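Side-chain contact in FprA (Mycobacterium tuberculosis, PDB 1LQT), which transfers electrons between NADPH and ferredoxin through a bound FAD and may supply electrons to P450 systems: residues A[127-130]-A[131-134]. Residues are numbered along the deposited sequence; the frame is centred on the assembly and turned at random. Where two conformers were deposited one is given.
Sequences DFVG and WYNA
An aromatic cluster of Phe128, Trp131 and Tyr132 fills the last turns of the short helix 125-132, just before a Schellman motif ends it. The Phe128 ring forms the corner of the cluster and touches both of the others. Tyr132 turns its CD2–CE2 edge to one face of that ring in an offset edge-to-face pair, with the planes at 87° and Tyr132 CD2 3.5 Å from Phe128 CE2. Trp131 meets Phe128 more loosely: its six-membered ring lies at an oblique 32°, and Trp131 CZ3 comes to 3.7 Å from Phe128 CE1.

Tyr132 places its CG between the backbone N and the carbonyl carbon (chi1 70°), which folds the phenol back along its own helix. One ring face therefore lies on the backbone of the preceding turn, where Val129 CA makes a CH-pi contact 3.7 Å from the centroid of the Tyr132 ring. Further out, Val129 CG2 reaches the phenol oxygen, 3.5 Å from Tyr132 OH.

Beneath the rings run helical hydrogen bonds from Trp131 N to Asp127 O and from Tyr132 N to Phe128 O (2.9 Å). Asn133 N, at the first residue to leave helical geometry, still bonds to Val129 O (2.8 Å). Ala134, with positive phi, is the C-prime residue: its N bonds to Trp131 O, while His135 N returns to Gly130 O.

The buried amide of Asn133 donates from ND2 to Val53 O, tying the helix end to the segment after helix 48-51. Val129 touches the FAD, whereas Phe128 and Tyr132 pack on helix 157-167 and Trp131 stacks on His181 of helix 180-186, so the helix following edge strand 122-124 contacts the flavin cofactor through Val129 and these two helices through its aromatic side chains.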
loop_
_atom_site.group_PDB
_atom_site.type_symbol
_atom_site.label_atom_id
_atom_site.label_comp_id
_atom_site.label_asym_id
_atom_site.label_seq_id
_atom_site.Cartn_x
_atom_site.Cartn_y
_atom_site.Cartn_z
ATOM N N ASP A 127 -8.417 -2.563 -3.950
ATOM C CA ASP A 127 -9.712 -1.924 -3.953
ATOM C C ASP A 127 -10.460 -2.149 -2.632
ATOM O O ASP A 127 -11.164 -1.257 -2.192
ATOM C CB ASP A 127 -10.572 -2.383 -5.119
ATOM C CG ASP A 127 -9.959 -2.086 -6.451
ATOM O OD1 ASP A 127 -8.848 -2.616 -6.761
ATOM O OD2 ASP A 127 -10.550 -1.359 -7.274
ATOM N N PHE A 128 -10.349 -3.320 -2.016
ATOM C CA PHE A 128 -11.012 -3.572 -0.756
ATOM C C PHE A 128 -10.436 -2.733 0.372
ATOM O O PHE A 128 -11.174 -2.118 1.136
ATOM C CB PHE A 128 -10.951 -5.071 -0.430
ATOM C CG PHE A 128 -11.736 -5.431 0.796
ATOM C CD1 PHE A 128 -13.094 -5.290 0.829
ATOM C CD2 PHE A 128 -11.104 -5.945 1.909
ATOM C CE1 PHE A 128 -13.819 -5.617 1.970
ATOM C CE2 PHE A 128 -11.842 -6.265 3.028
ATOM C CZ PHE A 128 -13.169 -6.083 3.044
ATOM N N VAL A 129 -9.117 -2.719 0.472
ATOM C CA VAL A 129 -8.397 -1.915 1.429
ATOM C C VAL A 129 -8.688 -0.437 1.225
ATOM O O VAL A 129 -8.956 0.312 2.171
ATOM C CB VAL A 129 -6.886 -2.176 1.345
ATOM C CG1 VAL A 129 -6.117 -1.210 2.243
ATOM C CG2 VAL A 129 -6.544 -3.630 1.698
ATOM N N GLY A 130 -8.580 0.023 -0.018
ATOM C CA GLY A 130 -8.884 1.411 -0.277
ATOM C C GLY A 130 -10.283 1.769 0.200
ATOM O O GLY A 130 -10.517 2.826 0.768
ATOM N N TRP A 131 -11.228 0.874 -0.066
ATOM C CA TRP A 131 -12.595 1.097 0.361
ATOM C C TRP A 131 -12.722 1.137 1.889
ATOM O O TRP A 131 -13.307 2.074 2.431
ATOM C CB TRP A 131 -13.492 0.027 -0.266
ATOM C CG TRP A 131 -14.906 0.071 0.174
ATOM C CD1 TRP A 131 -15.882 0.932 -0.214
ATOM C CD2 TRP A 131 -15.518 -0.828 1.081
ATOM N NE1 TRP A 131 -17.073 0.620 0.391
ATOM C CE2 TRP A 131 -16.870 -0.466 1.194
ATOM C CE3 TRP A 131 -15.066 -1.931 1.783
ATOM C CZ2 TRP A 131 -17.764 -1.171 2.014
ATOM C CZ3 TRP A 131 -15.942 -2.624 2.582
ATOM C CH2 TRP A 131 -17.255 -2.238 2.694
ATOM N N TYR A 132 -12.148 0.161 2.580
ATOM C CA TYR A 132 -12.314 0.166 4.023
ATOM C C TYR A 132 -11.507 1.251 4.724
ATOM O O TYR A 132 -11.816 1.602 5.853
ATOM C CB TYR A 132 -12.164 -1.205 4.673
ATOM C CG TYR A 132 -10.818 -1.894 4.732
ATOM C CD1 TYR A 132 -9.723 -1.333 5.322
ATOM C CD2 TYR A 132 -10.690 -3.183 4.240
ATOM C CE1 TYR A 132 -8.515 -2.052 5.437
ATOM C CE2 TYR A 132 -9.516 -3.897 4.366
ATOM C CZ TYR A 132 -8.423 -3.340 4.971
ATOM O OH TYR A 132 -7.276 -4.101 5.090
ATOM N N ASN A 133 -10.499 1.781 4.041
ATOM C CA ASN A 133 -9.717 2.873 4.589
ATOM C C ASN A 133 -10.116 4.256 4.057
ATOM O O ASN A 133 -9.408 5.227 4.288
ATOM C CB ASN A 133 -8.217 2.641 4.435
ATOM C CG ASN A 133 -7.618 1.833 5.549
ATOM O OD1 ASN A 133 -8.128 1.834 6.687
ATOM N ND2 ASN A 133 -6.498 1.193 5.262
ATOM N N ALA A 134 -11.258 4.337 3.399
ATOM C CA ALA A 134 -11.832 5.619 2.972
ATOM C C ALA A 134 -10.948 6.361 1.982
ATOM O O ALA A 134 -10.950 7.588 1.929
ATOM C CB ALA A 134 -12.179 6.510 4.156
#